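Local atomic coordinates of AtGH3.15 acyl acid amido synthetase (PDB entry 6E1Q), a protein that conjugates glutamine, and possibly cysteine, to the auxin precursor indole-3-butyric acid in an ATP-dependent reaction, and also accepts the herbicide 2,4-DB. Residues L453-H458 / I480-G485; D498-C503 / L528-V533; D539-F544 / S553-P558. All coordinates share one frame; numbering follows the deposited sequence. Where two conformers were deposited one is given.

From the N terminus, the three contacts close in series within the GH3 C-terminal domain, and none encloses or crosses another. Interaction 1 closes a loop around strand 461-470 by bringing the turn after helix 441-452 back to strand 477-485. Helix 497-510 follows, and in interaction 2 it packs on strand 529-533, the parallel neighbour of 477-485. These two contacts touch: Ile480 pairs by backbone with Glu529 and Lys531, and Leu454 packs on Glu502. Strand 529-533 leads into helix 537-547, where interaction 3 closes the shortest loop by bringing segment 553-558 back onto that helix, about 20 Å from interaction 1 and 23 Å from interaction 2, centre to centre, and nearer the ATP site.

Interaction 1. Residues L453-H458 / I480-G485; sequences LLLEPH and IYWELG
The indole of Trp482 is met at its six-membered ring by Leu455, whose CD1 approaches obliquely and lies 3.9 Å from CZ3. Trp482 belongs to strand 477-485 of the mixed four-stranded sheet in the GH3 C-terminal domain, and Leu455 to the turn between helix 441-452 and strand 461-470, so the contact seats a connecting turn on one face of the sheet. The Trp482 side chain also touches Leu462 and Phe465 of strand 461-470, Ile530 of the next strand and Met500 of helix 497-510.

Leu455 sends its side chain toward the strand with CG beside its own backbone N (chi1 -53°), and chi2 of 160° extends CD1 as the leading methyl. One branch of this leucine therefore serves two partners, the tryptophan and Leu484, two residues further along the same face of the strand. The side chains of the two leucines run roughly at right angles. The turn is held by a backbone bond from His458 N to Leu455 O (2.8 Å). No hydrogen bond crosses between the segments; the contact is wholly apolar and buried, and its closest approach is 3.7 Å, from Leu455 CD1 to Leu484 CD2.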
loop_
_atom_site.group_PDB
_atom_site.type_symbol
_atom_site.label_atom_id
_atom_site.label_comp_id
_atom_site.label_asym_id
_atom_site.label_seq_id
_atom_site.Cartn_x
_atom_site.Cartn_y
_atom_site.Cartn_z
ATOM N N LEU A 453 -9.269 -14.913 -15.002
ATOM C CA LEU A 453 -8.822 -16.300 -15.089
ATOM C C LEU A 453 -9.173 -16.935 -16.428
ATOM O O LEU A 453 -8.432 -17.796 -16.924
ATOM C CB LEU A 453 -9.452 -17.108 -13.959
ATOM C CG LEU A 453 -8.609 -18.273 -13.485
ATOM C CD1 LEU A 453 -7.503 -17.729 -12.573
ATOM C CD2 LEU A 453 -9.498 -19.272 -12.770
ATOM N N LEU A 454 -10.284 -16.522 -17.042
ATOM C CA LEU A 454 -10.675 -17.117 -18.317
ATOM C C LEU A 454 -9.670 -16.830 -19.420
ATOM O O LEU A 454 -9.678 -17.520 -20.442
ATOM C CB LEU A 454 -12.048 -16.607 -18.741
ATOM C CG LEU A 454 -13.252 -17.403 -18.211
ATOM C CD1 LEU A 454 -13.230 -17.494 -16.694
ATOM C CD2 LEU A 454 -14.537 -16.766 -18.687
ATOM N N LEU A 455 -8.827 -15.810 -19.256
ATOM C CA LEU A 455 -7.828 -15.513 -20.275
ATOM C C LEU A 455 -6.601 -16.420 -20.206
ATOM O O LEU A 455 -5.873 -16.504 -21.197
ATOM C CB LEU A 455 -7.351 -14.067 -20.164
ATOM C CG LEU A 455 -8.344 -12.913 -20.142
ATOM C CD1 LEU A 455 -7.650 -11.690 -19.526
ATOM C CD2 LEU A 455 -8.887 -12.611 -21.533
ATOM N N GLU A 456 -6.342 -17.061 -19.061
ATOM C CA GLU A 456 -5.155 -17.910 -18.938
ATOM C C GLU A 456 -5.042 -18.962 -20.031
ATOM O O GLU A 456 -3.928 -19.140 -20.554
ATOM C CB GLU A 456 -5.112 -18.584 -17.560
ATOM C CG GLU A 456 -4.726 -17.674 -16.411
ATOM C CD GLU A 456 -4.446 -18.452 -15.134
ATOM O OE1 GLU A 456 -4.527 -19.700 -15.172
ATOM O OE2 GLU A 456 -4.144 -17.817 -14.096
ATOM N N PRO A 457 -6.100 -19.681 -20.425
ATOM C CA PRO A 457 -5.957 -20.625 -21.539
ATOM C C PRO A 457 -5.615 -19.970 -22.863
ATOM O O PRO A 457 -5.219 -20.683 -23.787
ATOM C CB PRO A 457 -7.333 -21.312 -21.606
ATOM C CG PRO A 457 -7.883 -21.170 -20.235
ATOM C CD PRO A 457 -7.409 -19.833 -19.757
ATOM N N HIS A 458 -5.761 -18.653 -22.999
ATOM C CA HIS A 458 -5.461 -17.988 -24.261
ATOM C C HIS A 458 -4.129 -17.237 -24.238
ATOM O O HIS A 458 -3.842 -16.492 -25.177
ATOM C CB HIS A 458 -6.592 -17.035 -24.639
ATOM C CG HIS A 458 -7.891 -17.728 -24.873
ATOM N ND1 HIS A 458 -8.668 -18.222 -23.846
ATOM C CD2 HIS A 458 -8.525 -18.059 -26.021
ATOM C CE1 HIS A 458 -9.736 -18.809 -24.352
ATOM N NE2 HIS A 458 -9.673 -18.723 -25.670
ATOM N N ILE A 480 -16.016 -1.607 -17.644
ATOM C CA ILE A 480 -14.716 -1.995 -17.091
ATOM C C ILE A 480 -13.646 -1.869 -18.173
ATOM O O ILE A 480 -13.756 -2.482 -19.243
ATOM C CB ILE A 480 -14.744 -3.417 -16.509
ATOM C CG1 ILE A 480 -16.087 -3.696 -15.840
ATOM C CG2 ILE A 480 -13.595 -3.605 -15.526
ATOM C CD1 ILE A 480 -16.308 -2.948 -14.546
ATOM N N TYR A 481 -12.594 -1.091 -17.892
ATOM C CA TYR A 481 -11.463 -0.947 -18.810
ATOM C C TYR A 481 -10.389 -1.982 -18.471
ATOM O O TYR A 481 -9.880 -2.009 -17.348
ATOM C CB TYR A 481 -10.870 0.465 -18.745
ATOM C CG TYR A 481 -11.847 1.575 -19.086
ATOM C CD1 TYR A 481 -12.053 1.971 -20.403
ATOM C CD2 TYR A 481 -12.567 2.223 -18.085
ATOM C CE1 TYR A 481 -12.962 2.989 -20.719
ATOM C CE2 TYR A 481 -13.473 3.237 -18.388
ATOM C CZ TYR A 481 -13.657 3.614 -19.702
ATOM O OH TYR A 481 -14.548 4.612 -19.976
ATOM N N TRP A 482 -10.011 -2.794 -19.451
ATOM C CA TRP A 482 -9.034 -3.864 -19.281
ATOM C C TRP A 482 -7.823 -3.575 -20.161
ATOM O O TRP A 482 -7.959 -3.437 -21.381
ATOM C CB TRP A 482 -9.636 -5.225 -19.661
ATOM C CG TRP A 482 -10.353 -5.931 -18.537
ATOM C CD1 TRP A 482 -10.802 -5.379 -17.381
ATOM C CD2 TRP A 482 -10.684 -7.322 -18.475
ATOM N NE1 TRP A 482 -11.401 -6.337 -16.598
ATOM C CE2 TRP A 482 -11.337 -7.541 -17.244
ATOM C CE3 TRP A 482 -10.492 -8.403 -19.339
ATOM C CZ2 TRP A 482 -11.792 -8.794 -16.851
ATOM C CZ3 TRP A 482 -10.946 -9.659 -18.947
ATOM C CH2 TRP A 482 -11.578 -9.841 -17.712
ATOM N N GLU A 483 -6.645 -3.494 -19.556
ATOM C CA GLU A 483 -5.408 -3.445 -20.331
ATOM C C GLU A 483 -4.782 -4.833 -20.321
ATOM O O GLU A 483 -4.427 -5.347 -19.256
ATOM C CB GLU A 483 -4.426 -2.410 -19.788
ATOM C CG GLU A 483 -3.150 -2.364 -20.620
ATOM C CD GLU A 483 -2.218 -1.239 -20.231
ATOM O OE1 GLU A 483 -2.712 -0.148 -19.867
ATOM O OE2 GLU A 483 -0.985 -1.451 -20.309
ATOM N N LEU A 484 -4.670 -5.442 -21.498
ATOM C CA LEU A 484 -4.192 -6.809 -21.646
ATOM C C LEU A 484 -2.745 -6.841 -22.123
ATOM O O LEU A 484 -2.298 -5.950 -22.846
ATOM C CB LEU A 484 -5.078 -7.591 -22.629
ATOM C CG LEU A 484 -6.552 -7.715 -22.217
ATOM C CD1 LEU A 484 -7.393 -8.497 -23.240
ATOM C CD2 LEU A 484 -6.679 -8.323 -20.821
ATOM N N GLY A 485 -2.018 -7.905 -21.723
ATOM C CA GLY A 485 -0.694 -8.177 -22.249
ATOM C C GLY A 485 -0.464 -9.669 -22.435
ATOM O O GLY A 485 -1.306 -10.502 -22.070
#

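Interaction 2. Residues D498-C503 / L528-V533; sequences DVMEEC and LEIKVV
Helix 497-510 covers one face of the C-terminal sheet, and its residues Met500 and Cys503 pack on Ile530 and Val532 of strand 529-533. The helix belongs to the connection between strand 477-485 and its parallel neighbour 529-533. Its segment 498-503 runs at 130° to the strand direction, with the two axes 8.7 Å apart at their closest.

Met500 carries much of the contact through its terminal methyl. Its side chain starts toward the strand and then bends twice (chi2 -44°, chi3 -68°), which brings CE against the sheet rather than along the helix. There CE sits 3.7 Å from Ile530 CG2 and 4.0 Å from Val532 CG2, two methyls on the same face of the strand, and the methionine crosses each of these side chains at about a right angle. Trp482 of the adjoining strand and Phe578 of strand 574-579 also touch Met500, so the methionine packs against three neighbouring strands.

Ile530 divides its branches between two residues about one turn apart on the helix. While CG2 faces Met500, its longer arm reaches with CD1 to Cys503, 4.0 Å from CB and about as near to the carbonyl carbon. All four residues are buried, and no hydrogen bond joins the segments.

Lys531 points away from the helix. Its NZ forms a salt bridge with Glu571 and a long one, 3.7 Å, with Glu529 OE2, so the ammonium of this buried lysine has anionic partners; His477 NE2 hydrogen-bonds the other carboxylate oxygen, Glu529 OE1. With parallel neighbours 477-485 and 529-533 linked through helices 497-510 and 513-522, and 497-510 packed on the sheet, the arrangement is that of a beta-alpha-beta crossover.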
loop_
_atom_site.group_PDB
_atom_site.type_symbol
_atom_site.label_atom_id
_atom_site.label_comp_id
_atom_site.label_asym_id
_atom_site.label_seq_id
_atom_site.Cartn_x
_atom_site.Cartn_y
_atom_site.Cartn_z
ATOM N N ASP A 498 -15.776 -14.420 -28.216
ATOM C CA ASP A 498 -16.519 -15.336 -27.352
ATOM C C ASP A 498 -15.954 -15.350 -25.937
ATOM O O ASP A 498 -16.700 -15.247 -24.957
ATOM C CB ASP A 498 -16.518 -16.759 -27.927
ATOM C CG ASP A 498 -17.396 -16.905 -29.172
ATOM O OD1 ASP A 498 -18.579 -16.505 -29.151
ATOM O OD2 ASP A 498 -16.905 -17.455 -30.170
ATOM N N VAL A 499 -14.636 -15.488 -25.801
ATOM C CA VAL A 499 -14.064 -15.471 -24.460
ATOM C C VAL A 499 -14.275 -14.106 -23.791
ATOM O O VAL A 499 -14.639 -14.043 -22.612
ATOM C CB VAL A 499 -12.586 -15.908 -24.498
ATOM C CG1 VAL A 499 -11.742 -14.913 -25.244
ATOM C CG2 VAL A 499 -12.064 -16.109 -23.083
ATOM N N MET A 500 -14.099 -12.993 -24.527
ATOM C CA MET A 500 -14.326 -11.667 -23.932
ATOM C C MET A 500 -15.759 -11.517 -23.453
ATOM O O MET A 500 -16.005 -10.962 -22.376
ATOM C CB MET A 500 -13.984 -10.542 -24.928
ATOM C CG MET A 500 -12.490 -10.304 -25.107
ATOM S SD MET A 500 -11.630 -10.319 -23.508
ATOM C CE MET A 500 -12.263 -8.814 -22.746
ATOM N N GLU A 501 -16.718 -12.022 -24.230
ATOM C CA GLU A 501 -18.113 -11.916 -23.825
ATOM C C GLU A 501 -18.386 -12.758 -22.583
ATOM O O GLU A 501 -19.174 -12.360 -21.714
ATOM C CB GLU A 501 -19.018 -12.317 -24.990
ATOM C CG GLU A 501 -19.027 -11.276 -26.121
ATOM C CD GLU A 501 -19.958 -11.639 -27.287
ATOM O OE1 GLU A 501 -20.080 -12.836 -27.640
ATOM O OE2 GLU A 501 -20.568 -10.708 -27.858
ATOM N N GLU A 502 -17.743 -13.924 -22.477
ATOM C CA GLU A 502 -17.892 -14.716 -21.258
ATOM C C GLU A 502 -17.210 -14.035 -20.077
ATOM O O GLU A 502 -17.694 -14.150 -18.943
ATOM C CB GLU A 502 -17.355 -16.134 -21.474
ATOM C CG GLU A 502 -17.630 -17.121 -20.321
ATOM C CD GLU A 502 -19.099 -17.502 -20.177
ATOM O OE1 GLU A 502 -19.907 -17.083 -21.035
ATOM O OE2 GLU A 502 -19.448 -18.235 -19.211
ATOM N N CYS A 503 -16.111 -13.302 -20.322
ATOM C CA CYS A 503 -15.505 -12.500 -19.257
ATOM C C CYS A 503 -16.502 -11.483 -18.716
ATOM O O CYS A 503 -16.640 -11.315 -17.498
ATOM C CB CYS A 503 -14.250 -11.776 -19.764
ATOM S SG CYS A 503 -12.846 -12.883 -19.952
ATOM N N LEU A 528 -23.233 -5.502 -18.668
ATOM C CA LEU A 528 -21.887 -5.037 -18.367
ATOM C C LEU A 528 -21.030 -5.052 -19.622
ATOM O O LEU A 528 -21.165 -5.921 -20.490
ATOM C CB LEU A 528 -21.238 -5.894 -17.286
ATOM C CG LEU A 528 -19.834 -5.476 -16.827
ATOM C CD1 LEU A 528 -19.703 -5.595 -15.324
ATOM C CD2 LEU A 528 -18.765 -6.324 -17.519
ATOM N N GLU A 529 -20.133 -4.075 -19.701
ATOM C CA GLU A 529 -19.288 -3.861 -20.863
ATOM C C GLU A 529 -17.834 -3.863 -20.436
ATOM O O GLU A 529 -17.470 -3.198 -19.465
ATOM C CB GLU A 529 -19.632 -2.531 -21.533
ATOM C CG GLU A 529 -18.745 -2.163 -22.699
ATOM C CD GLU A 529 -19.288 -0.958 -23.470
ATOM O OE1 GLU A 529 -20.215 -0.285 -22.963
ATOM O OE2 GLU A 529 -18.789 -0.692 -24.582
ATOM N N ILE A 530 -17.001 -4.597 -21.167
ATOM C CA ILE A 530 -15.559 -4.537 -20.999
ATOM C C ILE A 530 -14.981 -3.886 -22.243
ATOM O O ILE A 530 -15.265 -4.319 -23.371
ATOM C CB ILE A 530 -14.932 -5.921 -20.758
ATOM C CG1 ILE A 530 -15.376 -6.481 -19.406
ATOM C CG2 ILE A 530 -13.401 -5.826 -20.836
ATOM C CD1 ILE A 530 -14.896 -7.907 -19.138
ATOM N N LYS A 531 -14.191 -2.833 -22.035
ATOM C CA LYS A 531 -13.474 -2.158 -23.106
ATOM C C LYS A 531 -11.990 -2.449 -22.933
ATOM O O LYS A 531 -11.422 -2.204 -21.862
ATOM C CB LYS A 531 -13.754 -0.655 -23.101
ATOM C CG LYS A 531 -15.240 -0.295 -23.317
ATOM C CD LYS A 531 -15.543 1.181 -23.019
ATOM C CE LYS A 531 -16.369 1.818 -24.115
ATOM N NZ LYS A 531 -17.479 2.672 -23.619
ATOM N N VAL A 532 -11.380 -3.023 -23.962
ATOM C CA VAL A 532 -9.947 -3.281 -23.945
ATOM C C VAL A 532 -9.216 -2.021 -24.387
ATOM O O VAL A 532 -9.519 -1.450 -25.440
ATOM C CB VAL A 532 -9.608 -4.476 -24.845
ATOM C CG1 VAL A 532 -8.110 -4.667 -24.941
ATOM C CG2 VAL A 532 -10.272 -5.727 -24.288
ATOM N N VAL A 533 -8.267 -1.568 -23.579
ATOM C CA VAL A 533 -7.522 -0.352 -23.891
ATOM C C VAL A 533 -6.118 -0.727 -24.333
ATOM O O VAL A 533 -5.568 -1.754 -23.924
ATOM C CB VAL A 533 -7.497 0.628 -22.703
ATOM C CG1 VAL A 533 -8.886 1.193 -22.486
ATOM C CG2 VAL A 533 -7.010 -0.085 -21.437
#

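Interaction 3. Residues D539-F544 / S553-P558; sequences DELMNF and SQYKTP
The aromatic contacts come from Met542, laid over one face of the Tyr555 ring. Its CG stands 3.9 Å from the ring centroid and only 13° off the normal, a CH-pi contact close to the middle of the face. SD follows obliquely, 4.1 Å from the centroid and 35° off the normal, and its nearest ring atom is Tyr555 CD2 at 3.5 Å. The tyrosine reaches the helix because its ring is extended from the loop, with CG opposite the backbone N (chi1 179°). At Met542, by contrast, the bend at chi3 turns the methyl aside, so CB, CG and sulfur do the touching.

This Met-aromatic pair fastens the segment 553-558, in the loop that follows helix 537-547, back onto that helix, in the part of the C-terminal domain that meets the N-terminal one: the Tyr555 side chain is about 9 Å from that of Ser98, an ATP-binding residue, and Gln554 NE2 hydrogen-bonds Thr96 O. With the ring gone, as in an alanine at Tyr555, the CG and sulfur of Met542 would lose the face they lie on, and a gap would probably open between loop and helix, leaving the loop less firmly held.

The other contacts do not involve the ring face. The phenol oxygen Tyr555 OH nestles against the helix backbone, 3.4 Å from Met542 CA, and has Leu541 CG at 4.1 Å, the leucine running roughly at right angles to the tyrosine. Beyond it, Leu541 CD2 approaches Pro558 CD loosely, at 4.5 Å. Between tyrosine and proline, Thr557 OG1 turns to another partner and hydrogen-bonds Asp464 of strand 461-470.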
loop_
_atom_site.group_PDB
_atom_site.type_symbol
_atom_site.label_atom_id
_atom_site.label_comp_id
_atom_site.label_asym_id
_atom_site.label_seq_id
_atom_site.Cartn_x
_atom_site.Cartn_y
_atom_site.Cartn_z
ATOM N N ASP A 539 -0.599 3.893 -17.610
ATOM C CA ASP A 539 0.445 4.887 -17.354
ATOM C C ASP A 539 0.003 6.286 -17.760
ATOM O O ASP A 539 0.314 7.257 -17.065
ATOM C CB ASP A 539 1.729 4.524 -18.081
ATOM C CG ASP A 539 2.394 3.340 -17.479
ATOM O OD1 ASP A 539 1.941 2.914 -16.392
ATOM O OD2 ASP A 539 3.373 2.852 -18.070
ATOM N N GLU A 540 -0.713 6.418 -18.881
ATOM C CA GLU A 540 -1.276 7.722 -19.228
ATOM C C GLU A 540 -2.245 8.193 -18.150
ATOM O O GLU A 540 -2.239 9.367 -17.763
ATOM C CB GLU A 540 -1.981 7.669 -20.591
ATOM C CG GLU A 540 -2.631 9.020 -21.001
ATOM C CD GLU A 540 -3.278 9.004 -22.402
ATOM O OE1 GLU A 540 -3.182 7.975 -23.097
ATOM O OE2 GLU A 540 -3.885 10.022 -22.809
ATOM N N LEU A 541 -3.091 7.287 -17.663
ATOM C CA LEU A 541 -4.005 7.632 -16.587
ATOM C C LEU A 541 -3.229 8.115 -15.378
ATOM O O LEU A 541 -3.539 9.157 -14.794
ATOM C CB LEU A 541 -4.872 6.418 -16.225
ATOM C CG LEU A 541 -5.928 6.670 -15.139
ATOM C CD1 LEU A 541 -6.983 7.684 -15.634
ATOM C CD2 LEU A 541 -6.601 5.386 -14.708
ATOM N N MET A 542 -2.191 7.368 -15.006
ATOM C CA MET A 542 -1.391 7.722 -13.844
ATOM C C MET A 542 -0.756 9.095 -14.004
ATOM O O MET A 542 -0.797 9.917 -13.078
ATOM C CB MET A 542 -0.316 6.658 -13.618
ATOM C CG MET A 542 0.842 7.152 -12.778
ATOM S SD MET A 542 1.769 5.833 -12.025
ATOM C CE MET A 542 2.902 5.750 -13.375
ATOM N N ASN A 543 -0.164 9.364 -15.172
ATOM C CA ASN A 543 0.513 10.645 -15.373
ATOM C C ASN A 543 -0.479 11.799 -15.333
ATOM O O ASN A 543 -0.126 12.927 -14.952
ATOM C CB ASN A 543 1.280 10.635 -16.699
ATOM C CG ASN A 543 2.515 9.749 -16.645
ATOM O OD1 ASN A 543 3.109 9.556 -15.585
ATOM N ND2 ASN A 543 2.922 9.227 -17.793
ATOM N N PHE A 544 -1.724 11.527 -15.718
ATOM C CA PHE A 544 -2.770 12.530 -15.602
ATOM C C PHE A 544 -2.969 12.939 -14.145
ATOM O O PHE A 544 -3.001 14.133 -13.819
ATOM C CB PHE A 544 -4.066 11.981 -16.204
ATOM C CG PHE A 544 -5.253 12.844 -15.939
ATOM C CD1 PHE A 544 -5.470 13.994 -16.680
ATOM C CD2 PHE A 544 -6.142 12.518 -14.925
ATOM C CE1 PHE A 544 -6.562 14.800 -16.421
ATOM C CE2 PHE A 544 -7.239 13.320 -14.657
ATOM C CZ PHE A 544 -7.449 14.459 -15.404
ATOM N N SER A 553 4.677 8.248 -5.034
ATOM C CA SER A 553 4.962 7.055 -4.243
ATOM C C SER A 553 3.715 6.469 -3.608
ATOM O O SER A 553 3.728 5.317 -3.176
ATOM C CB SER A 553 5.966 7.395 -3.148
ATOM O OG SER A 553 5.450 8.419 -2.314
ATOM N N GLN A 554 2.652 7.250 -3.499
ATOM C CA GLN A 554 1.413 6.742 -2.947
ATOM C C GLN A 554 0.394 6.444 -4.032
ATOM O O GLN A 554 -0.737 6.072 -3.717
ATOM C CB GLN A 554 0.853 7.737 -1.924
ATOM C CG GLN A 554 1.648 7.777 -0.609
ATOM C CD GLN A 554 1.351 9.013 0.254
ATOM O OE1 GLN A 554 1.428 10.151 -0.212
ATOM N NE2 GLN A 554 1.024 8.783 1.520
ATOM N N TYR A 555 0.769 6.579 -5.304
ATOM C CA TYR A 555 -0.214 6.393 -6.368
ATOM C C TYR A 555 -0.642 4.933 -6.464
ATOM O O TYR A 555 0.194 4.022 -6.467
ATOM C CB TYR A 555 0.332 6.856 -7.719
ATOM C CG TYR A 555 -0.682 6.648 -8.823
ATOM C CD1 TYR A 555 -1.624 7.639 -9.121
ATOM C CD2 TYR A 555 -0.724 5.455 -9.545
ATOM C CE1 TYR A 555 -2.579 7.446 -10.128
ATOM C CE2 TYR A 555 -1.669 5.256 -10.547
ATOM C CZ TYR A 555 -2.595 6.259 -10.836
ATOM O OH TYR A 555 -3.543 6.072 -11.835
ATOM N N LYS A 556 -1.955 4.718 -6.553
ATOM C CA LYS A 556 -2.529 3.428 -6.902
ATOM C C LYS A 556 -3.536 3.648 -8.012
ATOM O O LYS A 556 -4.236 4.663 -8.033
ATOM C CB LYS A 556 -3.244 2.757 -5.713
ATOM C CG LYS A 556 -2.629 3.002 -4.351
ATOM C CD LYS A 556 -3.487 2.353 -3.271
ATOM C CE LYS A 556 -3.311 3.027 -1.930
ATOM N NZ LYS A 556 -2.924 2.069 -0.869
ATOM N N THR A 557 -3.625 2.693 -8.921
ATOM C CA THR A 557 -4.675 2.778 -9.924
ATOM C C THR A 557 -6.042 2.793 -9.248
ATOM O O THR A 557 -6.390 1.827 -8.554
ATOM C CB THR A 557 -4.583 1.613 -10.906
ATOM O OG1 THR A 557 -3.291 1.629 -11.534
ATOM C CG2 THR A 557 -5.662 1.755 -11.973
ATOM N N PRO A 558 -6.816 3.868 -9.367
ATOM C CA PRO A 558 -8.167 3.855 -8.790
ATOM C C PRO A 558 -9.018 2.842 -9.536
ATOM O O PRO A 558 -8.918 2.710 -10.757
ATOM C CB PRO A 558 -8.668 5.286 -9.020
ATOM C CG PRO A 558 -7.956 5.702 -10.280
ATOM C CD PRO A 558 -6.592 5.039 -10.237
#